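Local coordinates for protein MdcD (Pseudomonas aeruginosa, PDB 5VIP) that probably serves as the beta subunit of a biotin-independent malonate decarboxylase, taking part in the decarboxylation of malonyl groups carried on an acyl carrier protein, at residues R11-E15 with V152-P156; Q69-A75 with P109-L115; A100-R105 with D142-Q147; C159-I165 with R180-G185. One frame throughout, in Å; residues are numbered along the deposited sequence.

Interaction 1 (R11-E15 with V152-P156)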
loop_
_atom_site.group_PDB
_atom_site.type_symbol
_atom_site.label_atom_id
_atom_site.label_comp_id
_atom_site.label_asym_id
_atom_site.label_seq_id
_atom_site.Cartn_x
_atom_site.Cartn_y
_atom_site.Cartn_z
ATOM N N ARG B 11 -2.851 -11.371 -32.459
ATOM C CA ARG B 11 -3.197 -10.037 -31.972
ATOM C C ARG B 11 -3.355 -9.967 -30.452
ATOM O O ARG B 11 -3.479 -8.873 -29.900
ATOM C CB ARG B 11 -4.486 -9.552 -32.640
ATOM C CG ARG B 11 -4.366 -9.361 -34.134
ATOM C CD ARG B 11 -5.733 -9.361 -34.798
ATOM N NE ARG B 11 -6.527 -8.176 -34.473
ATOM C CZ ARG B 11 -7.665 -7.858 -35.088
ATOM N NH1 ARG B 11 -8.136 -8.643 -36.054
ATOM N NH2 ARG B 11 -8.332 -6.760 -34.741
ATOM N N SER B 12 -3.336 -11.124 -29.786
ATOM C CA SER B 12 -3.659 -11.228 -28.363
ATOM C C SER B 12 -2.622 -10.559 -27.469
ATOM O O SER B 12 -1.421 -10.652 -27.719
ATOM C CB SER B 12 -3.803 -12.699 -27.959
ATOM O OG SER B 12 -3.753 -12.869 -26.546
ATOM N N PHE B 13 -3.090 -9.899 -26.416
ATOM C CA PHE B 13 -2.189 -9.287 -25.445
ATOM C C PHE B 13 -1.868 -10.249 -24.301
ATOM O O PHE B 13 -0.714 -10.385 -23.891
ATOM C CB PHE B 13 -2.802 -7.999 -24.892
ATOM C CG PHE B 13 -1.907 -7.272 -23.938
ATOM C CD1 PHE B 13 -0.819 -6.544 -24.411
ATOM C CD2 PHE B 13 -2.151 -7.302 -22.567
ATOM C CE1 PHE B 13 0.016 -5.855 -23.535
ATOM C CE2 PHE B 13 -1.307 -6.624 -21.677
ATOM C CZ PHE B 13 -0.224 -5.897 -22.168
ATOM N N THR B 14 -2.887 -10.928 -23.792
ATOM C CA THR B 14 -2.709 -11.783 -22.622
ATOM C C THR B 14 -1.798 -12.987 -22.901
ATOM O O THR B 14 -1.170 -13.512 -21.984
ATOM C CB THR B 14 -4.048 -12.299 -22.107
ATOM O OG1 THR B 14 -4.684 -13.036 -23.153
ATOM C CG2 THR B 14 -4.953 -11.140 -21.690
ATOM N N GLU B 15 -1.727 -13.407 -24.163
ATOM C CA GLU B 15 -0.861 -14.512 -24.581
ATOM C C GLU B 15 0.623 -14.190 -24.419
ATOM O O GLU B 15 1.454 -15.088 -24.430
ATOM C CB GLU B 15 -1.116 -14.878 -26.048
ATOM C CG GLU B 15 -2.381 -15.676 -26.319
ATOM C CD GLU B 15 -2.534 -16.049 -27.801
ATOM O OE1 GLU B 15 -1.509 -16.071 -28.529
ATOM O OE2 GLU B 15 -3.680 -16.308 -28.238
ATOM N N VAL B 152 -2.157 -1.536 -15.964
ATOM C CA VAL B 152 -2.818 -2.460 -16.870
ATOM C C VAL B 152 -2.850 -3.830 -16.189
ATOM O O VAL B 152 -1.811 -4.362 -15.771
ATOM C CB VAL B 152 -2.088 -2.532 -18.231
ATOM C CG1 VAL B 152 -2.633 -3.649 -19.090
ATOM C CG2 VAL B 152 -2.194 -1.165 -18.956
ATOM N N ILE B 153 -4.054 -4.366 -16.038
ATOM C CA ILE B 153 -4.252 -5.686 -15.440
ATOM C C ILE B 153 -4.948 -6.534 -16.496
ATOM O O ILE B 153 -6.116 -6.309 -16.798
ATOM C CB ILE B 153 -5.095 -5.610 -14.162
ATOM C CG1 ILE B 153 -4.487 -4.586 -13.202
ATOM C CG2 ILE B 153 -5.199 -6.982 -13.513
ATOM C CD1 ILE B 153 -5.491 -4.001 -12.261
ATOM N N ALA B 154 -4.227 -7.461 -17.106
ATOM C CA ALA B 154 -4.784 -8.158 -18.264
ATOM C C ALA B 154 -5.029 -9.632 -18.003
ATOM O O ALA B 154 -5.717 -10.290 -18.781
ATOM C CB ALA B 154 -3.864 -7.996 -19.481
ATOM N N GLY B 155 -4.489 -10.159 -16.912
ATOM C CA GLY B 155 -4.530 -11.593 -16.710
ATOM C C GLY B 155 -3.372 -12.283 -17.424
ATOM O O GLY B 155 -2.630 -11.654 -18.194
ATOM N N PRO B 156 -3.233 -13.600 -17.215
ATOM C CA PRO B 156 -4.200 -14.456 -16.510
ATOM C C PRO B 156 -4.082 -14.471 -14.978
ATOM O O PRO B 156 -5.015 -14.908 -14.308
ATOM C CB PRO B 156 -3.894 -15.845 -17.077
ATOM C CG PRO B 156 -2.418 -15.794 -17.378
ATOM C CD PRO B 156 -2.106 -14.370 -17.779
#
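F13 and T14, in the loop that follows helix 8-11, meet V152 and A154 where strand 150-153 runs out into a turn. The backbones come nearest at T14 and A154, whose CA atoms are 6.0 Å apart. Beyond the strand, G155 adopts a positive phi (85°) and P156 follows through a cis peptide bond, and here the chain leaves the sheet and passes T14. F13 makes apolar contacts with both A154 and V152. With CG anti to the backbone N (chi1 -177°), its ring reaches toward the strand, and A154 CB lies at the ring edge, close to the ring plane, 3.6 Å from F13 CD2. Further along, F13 CE2 is 4.2 Å from V152 CG1, an oblique approach. V152 sits on the central sheet of this crotonase-like carboxyltransferase fold, and the ring of F13 also packs on L25 of helix 18-25 and on L229 and V232 of helix 229-242. T14 sends its methyl CG2 to A154 O at 3.1 Å, while its OG1 is bonded to D227, which also holds F13 N and S12 OG. The S12 hydroxyl in turn accepts from E15 N at 3.2 Å, an ST motif that shapes the loop. Two outside side chains complete the junction: E117 takes both A154 N and G155 N, and R21 NH2 donates to T14 O on one segment and G155 O on the other.

Interaction 2 (Q69-A75 with P109-L115); sequences QPAVLAA and PTRALLL
V72 and A74 exchange backbone hydrogen bonds with R111, L113 and L115, in the ladder of two parallel strands whose axes approach to 4.7 Å and are inclined by 23°. V72 N donates to R111 O at 2.9 Å and V72 O accepts from L113 N; A74 repeats the pattern two residues on, its O taking L115 N at 2.8 Å. P70 O begins the ladder by accepting from R111 N. On one face L73 and L113, each with CG anti to the backbone N (chi1 -164° and 175°), lie side by side and point the same way, L73 CD1 against L113 CD2 at 3.7 Å. Next to them A75 CB meets L115 CB. On the other face V72 CG1 rests against A112 CB at 3.9 Å. At the starting end the bent chain of Q69 lays CG over the centre of the R111 guanidinium face, 3.5 Å from R111 CZ. Outward, helix 18-25 covers L73, L113 and L115, while helix 87-105, the crossover of this beta-alpha-beta unit, covers V72, A74 and A112; D103 on that helix holds T110 OG1. The chemistry is thus backbone polarity satisfied between two aliphatic layers, with charge and amide groups kept to the partly exposed end where the strands begin.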
loop_
_atom_site.group_PDB
_atom_site.type_symbol
_atom_site.label_atom_id
_atom_site.label_comp_id
_atom_site.label_asym_id
_atom_site.label_seq_id
_atom_site.Cartn_x
_atom_site.Cartn_y
_atom_site.Cartn_z
ATOM N N GLN B 69 7.041 10.215 -25.992
ATOM C CA GLN B 69 7.239 10.766 -24.651
ATOM C C GLN B 69 8.060 9.812 -23.789
ATOM O O GLN B 69 7.889 8.599 -23.875
ATOM C CB GLN B 69 5.891 11.059 -23.978
ATOM C CG GLN B 69 5.054 12.089 -24.713
ATOM C CD GLN B 69 5.659 13.477 -24.636
ATOM O OE1 GLN B 69 5.909 14.009 -23.554
ATOM N NE2 GLN B 69 5.905 14.060 -25.783
ATOM N N PRO B 70 8.980 10.358 -22.984
ATOM C CA PRO B 70 9.844 9.516 -22.142
ATOM C C PRO B 70 8.996 8.673 -21.194
ATOM O O PRO B 70 8.002 9.160 -20.654
ATOM C CB PRO B 70 10.701 10.528 -21.375
ATOM C CG PRO B 70 9.862 11.825 -21.393
ATOM C CD PRO B 70 9.170 11.801 -22.726
ATOM N N ALA B 71 9.379 7.412 -21.026
ATOM C CA ALA B 71 8.569 6.457 -20.286
ATOM C C ALA B 71 9.420 5.398 -19.583
ATOM O O ALA B 71 10.568 5.116 -19.971
ATOM C CB ALA B 71 7.573 5.779 -21.221
ATOM N N VAL B 72 8.845 4.832 -18.526
ATOM C CA VAL B 72 9.401 3.659 -17.888
ATOM C C VAL B 72 8.236 2.695 -17.703
ATOM O O VAL B 72 7.093 3.105 -17.477
ATOM C CB VAL B 72 10.082 3.988 -16.537
ATOM C CG1 VAL B 72 9.087 4.599 -15.555
ATOM C CG2 VAL B 72 10.765 2.726 -15.931
ATOM N N LEU B 73 8.525 1.414 -17.842
ATOM C CA LEU B 73 7.505 0.386 -17.790
ATOM C C LEU B 73 7.993 -0.658 -16.806
ATOM O O LEU B 73 9.132 -1.104 -16.908
ATOM C CB LEU B 73 7.287 -0.211 -19.194
ATOM C CG LEU B 73 6.052 -1.037 -19.521
ATOM C CD1 LEU B 73 5.819 -1.071 -21.033
ATOM C CD2 LEU B 73 6.200 -2.450 -18.977
ATOM N N ALA B 74 7.173 -1.011 -15.817
ATOM C CA ALA B 74 7.493 -2.149 -14.975
ATOM C C ALA B 74 6.431 -3.206 -15.202
ATOM O O ALA B 74 5.241 -2.924 -15.082
ATOM C CB ALA B 74 7.577 -1.743 -13.481
ATOM N N ALA B 75 6.862 -4.419 -15.544
ATOM C CA ALA B 75 5.945 -5.514 -15.825
ATOM C C ALA B 75 6.312 -6.725 -14.977
ATOM O O ALA B 75 7.450 -7.189 -15.012
ATOM C CB ALA B 75 5.966 -5.878 -17.295
ATOM N N PRO B 109 9.159 14.963 -18.523
ATOM C CA PRO B 109 7.812 14.462 -18.203
ATOM C C PRO B 109 7.675 12.942 -18.305
ATOM O O PRO B 109 6.808 12.433 -19.013
ATOM C CB PRO B 109 6.933 15.159 -19.243
ATOM C CG PRO B 109 7.848 15.308 -20.436
ATOM C CD PRO B 109 9.211 15.605 -19.852
ATOM N N THR B 110 8.526 12.224 -17.587
ATOM C CA THR B 110 8.540 10.768 -17.680
ATOM C C THR B 110 7.260 10.140 -17.132
ATOM O O THR B 110 6.792 10.482 -16.046
ATOM C CB THR B 110 9.766 10.204 -16.963
ATOM O OG1 THR B 110 10.931 10.703 -17.632
ATOM C CG2 THR B 110 9.777 8.674 -17.015
ATOM N N ARG B 111 6.703 9.236 -17.930
ATOM C CA ARG B 111 5.451 8.554 -17.650
ATOM C C ARG B 111 5.745 7.131 -17.191
ATOM O O ARG B 111 6.593 6.476 -17.769
ATOM C CB ARG B 111 4.573 8.530 -18.911
ATOM C CG ARG B 111 4.509 9.853 -19.692
ATOM C CD ARG B 111 4.097 9.616 -21.129
ATOM N NE ARG B 111 3.228 10.679 -21.674
ATOM C CZ ARG B 111 2.553 10.572 -22.818
ATOM N NH1 ARG B 111 2.633 9.452 -23.553
ATOM N NH2 ARG B 111 1.776 11.578 -23.231
ATOM N N ALA B 112 5.041 6.643 -16.171
ATOM C CA ALA B 112 5.243 5.280 -15.700
ATOM C C ALA B 112 4.028 4.407 -16.004
ATOM O O ALA B 112 2.877 4.788 -15.731
ATOM C CB ALA B 112 5.548 5.258 -14.185
ATOM N N LEU B 113 4.303 3.231 -16.557
ATOM C CA LEU B 113 3.289 2.263 -16.940
ATOM C C LEU B 113 3.541 0.959 -16.189
ATOM O O LEU B 113 4.647 0.389 -16.265
ATOM C CB LEU B 113 3.320 2.026 -18.451
ATOM C CG LEU B 113 2.425 0.953 -19.070
ATOM C CD1 LEU B 113 0.944 1.255 -18.810
ATOM C CD2 LEU B 113 2.693 0.875 -20.554
ATOM N N LEU B 114 2.530 0.509 -15.445
ATOM C CA LEU B 114 2.657 -0.689 -14.609
ATOM C C LEU B 114 1.803 -1.824 -15.160
ATOM O O LEU B 114 0.583 -1.695 -15.253
ATOM C CB LEU B 114 2.236 -0.393 -13.158
ATOM C CG LEU B 114 2.983 0.733 -12.448
ATOM C CD1 LEU B 114 2.398 0.953 -11.036
ATOM C CD2 LEU B 114 4.465 0.378 -12.367
ATOM N N LEU B 115 2.450 -2.940 -15.491
ATOM C CA LEU B 115 1.744 -4.148 -15.903
ATOM C C LEU B 115 1.705 -5.121 -14.723
ATOM O O LEU B 115 2.693 -5.808 -14.425
ATOM C CB LEU B 115 2.431 -4.789 -17.112
ATOM C CG LEU B 115 2.018 -4.326 -18.519
ATOM C CD1 LEU B 115 1.773 -2.822 -18.646
ATOM C CD2 LEU B 115 3.023 -4.795 -19.566
#

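Interaction 3 (A100-R105 with D142-Q147)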
loop_
_atom_site.group_PDB
_atom_site.type_symbol
_atom_site.label_atom_id
_atom_site.label_comp_id
_atom_site.label_asym_id
_atom_site.label_seq_id
_atom_site.Cartn_x
_atom_site.Cartn_y
_atom_site.Cartn_z
ATOM N N ALA B 100 11.378 8.225 -12.020
ATOM C CA ALA B 100 10.446 8.950 -12.886
ATOM C C ALA B 100 9.998 10.234 -12.202
ATOM O O ALA B 100 9.856 11.268 -12.847
ATOM C CB ALA B 100 9.242 8.093 -13.247
ATOM N N ALA B 101 9.779 10.169 -10.894
ATOM C CA ALA B 101 9.417 11.377 -10.156
ATOM C C ALA B 101 10.581 12.376 -10.200
ATOM O O ALA B 101 10.381 13.573 -10.401
ATOM C CB ALA B 101 9.045 11.034 -8.719
ATOM N N GLU B 102 11.801 11.871 -10.022
ATOM C CA GLU B 102 12.997 12.715 -10.083
ATOM C C GLU B 102 13.117 13.404 -11.453
ATOM O O GLU B 102 13.399 14.604 -11.530
ATOM C CB GLU B 102 14.235 11.873 -9.765
ATOM C CG GLU B 102 15.527 12.639 -9.595
ATOM C CD GLU B 102 16.593 11.795 -8.904
ATOM O OE1 GLU B 102 17.781 11.922 -9.264
ATOM O OE2 GLU B 102 16.237 11.001 -8.001
ATOM N N ASP B 103 12.880 12.649 -12.525
ATOM C CA ASP B 103 12.840 13.208 -13.878
ATOM C C ASP B 103 11.889 14.399 -13.943
ATOM O O ASP B 103 12.236 15.465 -14.450
ATOM C CB ASP B 103 12.392 12.148 -14.905
ATOM C CG ASP B 103 13.550 11.396 -15.529
ATOM O OD1 ASP B 103 14.714 11.790 -15.304
ATOM O OD2 ASP B 103 13.296 10.409 -16.263
ATOM N N ASN B 104 10.679 14.212 -13.433
ATOM C CA ASN B 104 9.666 15.256 -13.515
ATOM C C ASN B 104 10.071 16.502 -12.734
ATOM O O ASN B 104 9.800 17.623 -13.177
ATOM C CB ASN B 104 8.309 14.730 -13.033
ATOM C CG ASN B 104 7.559 14.001 -14.133
ATOM O OD1 ASN B 104 6.856 14.622 -14.929
ATOM N ND2 ASN B 104 7.734 12.684 -14.206
ATOM N N ARG B 105 10.727 16.317 -11.593
ATOM C CA ARG B 105 11.234 17.464 -10.833
ATOM C C ARG B 105 12.368 18.164 -11.584
ATOM O O ARG B 105 12.658 19.329 -11.323
ATOM C CB ARG B 105 11.710 17.049 -9.441
ATOM C CG ARG B 105 10.571 16.855 -8.455
ATOM C CD ARG B 105 11.085 16.541 -7.066
ATOM N NE ARG B 105 11.465 15.138 -6.907
ATOM C CZ ARG B 105 10.614 14.180 -6.550
ATOM N NH1 ARG B 105 9.343 14.478 -6.341
ATOM N NH2 ARG B 105 11.026 12.931 -6.412
ATOM N N ASP B 142 3.906 10.196 -5.087
ATOM C CA ASP B 142 4.873 11.258 -5.414
ATOM C C ASP B 142 4.847 11.574 -6.909
ATOM O O ASP B 142 4.766 12.734 -7.290
ATOM C CB ASP B 142 6.285 10.854 -4.978
ATOM C CG ASP B 142 7.315 11.953 -5.193
ATOM O OD1 ASP B 142 6.930 13.121 -5.430
ATOM O OD2 ASP B 142 8.525 11.638 -5.109
ATOM N N LEU B 143 4.885 10.540 -7.748
ATOM C CA LEU B 143 4.944 10.738 -9.189
ATOM C C LEU B 143 3.670 11.397 -9.717
ATOM O O LEU B 143 3.718 12.185 -10.664
ATOM C CB LEU B 143 5.189 9.402 -9.909
ATOM C CG LEU B 143 5.195 9.401 -11.451
ATOM C CD1 LEU B 143 6.183 10.439 -12.026
ATOM C CD2 LEU B 143 5.534 8.010 -11.981
ATOM N N GLN B 144 2.540 11.096 -9.086
ATOM C CA GLN B 144 1.260 11.605 -9.556
ATOM C C GLN B 144 0.981 13.042 -9.096
ATOM O O GLN B 144 -0.121 13.556 -9.273
ATOM C CB GLN B 144 0.143 10.649 -9.151
ATOM C CG GLN B 144 0.223 9.375 -10.016
ATOM C CD GLN B 144 -0.890 8.373 -9.790
ATOM O OE1 GLN B 144 -1.136 7.530 -10.647
ATOM N NE2 GLN B 144 -1.561 8.447 -8.644
ATOM N N ARG B 145 2.001 13.699 -8.560
ATOM C CA ARG B 145 1.992 15.158 -8.482
ATOM C C ARG B 145 2.347 15.767 -9.844
ATOM O O ARG B 145 2.127 16.955 -10.074
ATOM C CB ARG B 145 2.955 15.636 -7.398
ATOM C CG ARG B 145 2.490 15.223 -6.002
ATOM C CD ARG B 145 3.368 15.797 -4.922
ATOM N NE ARG B 145 4.736 15.307 -4.990
ATOM C CZ ARG B 145 5.704 15.740 -4.186
ATOM N NH1 ARG B 145 5.432 16.661 -3.280
ATOM N NH2 ARG B 145 6.935 15.265 -4.293
ATOM N N TYR B 146 2.856 14.937 -10.754
ATOM C CA TYR B 146 3.354 15.400 -12.055
ATOM C C TYR B 146 2.718 14.691 -13.254
ATOM O O TYR B 146 2.389 15.318 -14.268
ATOM C CB TYR B 146 4.877 15.210 -12.125
ATOM C CG TYR B 146 5.591 15.625 -10.864
ATOM C CD1 TYR B 146 5.870 16.961 -10.609
ATOM C CD2 TYR B 146 5.977 14.679 -9.919
ATOM C CE1 TYR B 146 6.511 17.348 -9.445
ATOM C CE2 TYR B 146 6.621 15.054 -8.758
ATOM C CZ TYR B 146 6.890 16.390 -8.530
ATOM O OH TYR B 146 7.525 16.756 -7.369
ATOM N N GLN B 147 2.560 13.376 -13.153
ATOM C CA GLN B 147 2.098 12.560 -14.284
ATOM C C GLN B 147 1.219 11.423 -13.792
ATOM O O GLN B 147 1.505 10.833 -12.739
ATOM C CB GLN B 147 3.290 11.965 -15.059
ATOM C CG GLN B 147 4.247 12.964 -15.699
ATOM C CD GLN B 147 3.618 13.768 -16.828
ATOM O OE1 GLN B 147 2.659 13.336 -17.459
ATOM N NE2 GLN B 147 4.168 14.941 -17.090
#
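R105 and D142 carry the charged part of this contact. The guanidinium meets the carboxylate end-on with two nitrogens, their planes only 12° apart: R105 NH1 reaches the syn lone pair of D142 OD1 at 2.9 Å, and R105 NH2 reaches D142 OD2 at 3.1 Å. R145 approaches the same carboxylate and completes a salt-bridge network, although its modelled separation from OD1 is too short to be trusted. The anion thus draws the two arginines together, which probably offsets their like charges. R105 NH1 also donates to Y146 OH at 3.1 Å, with the phenol ring turned 74° from the guanidinium. Among the neutral polar groups, N104 ND2 donates to A100 O at 2.9 Å from above the carbonyl plane, while N104 N comes to that oxygen from the opposite face. N104 OD1 takes a long, weak bond from Q147 NE2. The amide of N104 lies nearly parallel to the Y146 ring and runs past it in the opposite sense, N104 CB 3.6 Å from Y146 CG. Apolar packing comes from L143, whose CD2 lies 3.9 Å from A100 CB, while CD1 reaches N104 ND2. The contact joins the last turn of helix 87-105 to the end of helix 126-143, and N104 and D103 tie the first of these to T110, just ahead of strand 111-115; R145 and E102 also meet the partner protein.

Interaction 4 (C159-I165 with R180-G185); sequences CFGGMSI and RLGLNG
F160 lies across the segment 180-185, and each part of its side chain finds something there. CG sits anti to the carbonyl carbon, beside the backbone N (chi1 -72°), which sends the ring over the peptide of G182. F160 CB starts 3.8 Å from G182 O. On one side of the ring CD2 nears the same oxygen at 3.5 Å, and CE2 passes on to N184 O and the CA of G185. On the other side CE1 lies over the guanidinium face of R180, toward its rim, 3.7 Å from R180 NH1, with the two planes 52° apart. At the tip, CZ touches R180 CB. G182 N is over one ring face, where the absence of a side chain lets the ring settle close. Along the backbone, a short parallel pairing joins the segments: C159 N donates to R180 O at 2.8 Å and G182 N to C159 O at 3.0 Å. G161 N then bonds to L183 O at 2.9 Å. G161 O starts helix 162-169 by accepting both S164 N and S164 OG, the hydroxyl lying in the carbonyl plane, and S164 CB presses on G182 O. L183 CD1 packs against I165 CG1. Both L183 N and N184 N bond to an acidic side chain of the partner protein, so this turn also belongs to the interface between the two proteins. A short, weakly bonded parallel pairing beside the main sheet, with G185 at the N-cap of helix 186-193 and a glycine pair leading into helix 162-169, is consistent with the crotonase superfamily fold.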
loop_
_atom_site.group_PDB
_atom_site.type_symbol
_atom_site.label_atom_id
_atom_site.label_comp_id
_atom_site.label_asym_id
_atom_site.label_seq_id
_atom_site.Cartn_x
_atom_site.Cartn_y
_atom_site.Cartn_z
ATOM N N CYS B 159 -4.364 -9.251 -10.440
ATOM C CA CYS B 159 -3.648 -8.471 -9.438
ATOM C C CYS B 159 -4.307 -8.582 -8.074
ATOM O O CYS B 159 -5.428 -8.102 -7.887
ATOM C CB CYS B 159 -3.582 -6.998 -9.865
ATOM S SG CYS B 159 -2.638 -5.933 -8.760
ATOM N N PHE B 160 -3.595 -9.189 -7.127
ATOM C CA PHE B 160 -4.091 -9.408 -5.776
ATOM C C PHE B 160 -3.042 -9.008 -4.760
ATOM O O PHE B 160 -1.851 -8.944 -5.074
ATOM C CB PHE B 160 -4.490 -10.884 -5.562
ATOM C CG PHE B 160 -5.739 -11.277 -6.285
ATOM C CD1 PHE B 160 -5.683 -11.756 -7.585
ATOM C CD2 PHE B 160 -6.974 -11.131 -5.682
ATOM C CE1 PHE B 160 -6.852 -12.105 -8.262
ATOM C CE2 PHE B 160 -8.140 -11.471 -6.348
ATOM C CZ PHE B 160 -8.082 -11.958 -7.639
ATOM N N GLY B 161 -3.484 -8.746 -3.541
ATOM C CA GLY B 161 -2.569 -8.464 -2.452
ATOM C C GLY B 161 -2.263 -6.983 -2.344
ATOM O O GLY B 161 -3.043 -6.133 -2.808
ATOM N N GLY B 162 -1.124 -6.678 -1.730
ATOM C CA GLY B 162 -0.700 -5.308 -1.524
ATOM C C GLY B 162 -0.595 -4.519 -2.815
ATOM O O GLY B 162 -0.766 -3.300 -2.827
HETATM N N MSE B 163 -0.309 -5.199 -3.914
HETATM C CA MSE B 163 -0.203 -4.480 -5.189
HETATM C C MSE B 163 -1.572 -4.069 -5.745
HETATM O O MSE B 163 -1.647 -3.229 -6.640
HETATM C CB MSE B 163 0.566 -5.325 -6.205
HETATM C CG MSE B 163 2.089 -5.340 -5.954
HETATM SE SE MSE B 163 2.893 -3.528 -5.965
HETATM C CE MSE B 163 2.639 -3.092 -7.815
ATOM N N SER B 164 -2.661 -4.621 -5.206
ATOM C CA SER B 164 -3.987 -4.159 -5.634
ATOM C C SER B 164 -4.287 -2.806 -5.012
ATOM O O SER B 164 -5.049 -1.998 -5.558
ATOM C CB SER B 164 -5.075 -5.165 -5.262
ATOM O OG SER B 164 -5.306 -5.164 -3.847
ATOM N N ILE B 165 -3.695 -2.561 -3.849
ATOM C CA ILE B 165 -3.811 -1.257 -3.214
ATOM C C ILE B 165 -3.016 -0.245 -4.047
ATOM O O ILE B 165 -3.449 0.893 -4.241
ATOM C CB ILE B 165 -3.309 -1.303 -1.751
ATOM C CG1 ILE B 165 -4.176 -2.273 -0.934
ATOM C CG2 ILE B 165 -3.294 0.098 -1.134
ATOM C CD1 ILE B 165 -3.702 -2.471 0.535
ATOM N N ARG B 180 -8.497 -10.159 -13.205
ATOM C CA ARG B 180 -9.089 -10.022 -11.880
ATOM C C ARG B 180 -8.283 -9.029 -11.043
ATOM O O ARG B 180 -7.063 -8.972 -11.140
ATOM C CB ARG B 180 -9.162 -11.376 -11.175
ATOM C CG ARG B 180 -10.117 -12.372 -11.835
ATOM C CD ARG B 180 -9.938 -13.778 -11.237
ATOM N NE ARG B 180 -8.575 -14.288 -11.430
ATOM C CZ ARG B 180 -7.902 -15.011 -10.533
ATOM N NH1 ARG B 180 -8.451 -15.310 -9.362
ATOM N NH2 ARG B 180 -6.668 -15.423 -10.801
ATOM N N LEU B 181 -8.976 -8.243 -10.222
ATOM C CA LEU B 181 -8.337 -7.260 -9.352
ATOM C C LEU B 181 -8.992 -7.285 -7.984
ATOM O O LEU B 181 -10.194 -7.081 -7.871
ATOM C CB LEU B 181 -8.448 -5.855 -9.947
ATOM C CG LEU B 181 -8.018 -4.646 -9.115
ATOM C CD1 LEU B 181 -6.519 -4.709 -8.746
ATOM C CD2 LEU B 181 -8.332 -3.361 -9.910
ATOM N N GLY B 182 -8.218 -7.514 -6.941
ATOM C CA GLY B 182 -8.812 -7.496 -5.617
ATOM C C GLY B 182 -7.760 -7.564 -4.537
ATOM O O GLY B 182 -6.587 -7.794 -4.818
ATOM N N LEU B 183 -8.181 -7.369 -3.294
ATOM C CA LEU B 183 -7.236 -7.376 -2.195
ATOM C C LEU B 183 -6.884 -8.813 -1.800
ATOM O O LEU B 183 -5.710 -9.191 -1.763
ATOM C CB LEU B 183 -7.806 -6.610 -1.010
ATOM C CG LEU B 183 -6.882 -6.487 0.205
ATOM C CD1 LEU B 183 -5.545 -5.878 -0.195
ATOM C CD2 LEU B 183 -7.563 -5.653 1.272
ATOM N N ASN B 184 -7.914 -9.610 -1.542
ATOM C CA ASN B 184 -7.747 -10.999 -1.114
ATOM C C ASN B 184 -8.114 -12.006 -2.203
ATOM O O ASN B 184 -9.160 -11.881 -2.836
ATOM C CB ASN B 184 -8.605 -11.256 0.127
ATOM C CG ASN B 184 -8.237 -10.343 1.282
ATOM O OD1 ASN B 184 -7.067 -10.239 1.648
ATOM N ND2 ASN B 184 -9.229 -9.656 1.844
ATOM N N GLY B 185 -7.268 -13.016 -2.401
ATOM C CA GLY B 185 -7.543 -14.051 -3.387
ATOM C C GLY B 185 -8.692 -14.960 -2.975
ATOM O O GLY B 185 -9.131 -14.923 -1.825
#

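In the fold
Interactions 1 and 2 lie on the same sheet, while interactions 3 and 4 adjoin it. The first two meet directly: strands 111-115 and 150-153 are neighbours, with V152 N 2.8 Å from L114 O. Interaction 3 lies at the far end, its centre about 27 Å from that of interaction 1, and meets interaction 2 where T110 OG1 and D103 OD2 are 2.7 Å apart. Interaction 4 takes up the chain after strand 150-153 and packs on it, I153 CD1 touching L181 CD1 at 3.7 Å; its centre is about 25 Å from that of interaction 3. No substrate or cofactor marks an active site among them, but interactions 2, 3 and 4 also reach the partner protein.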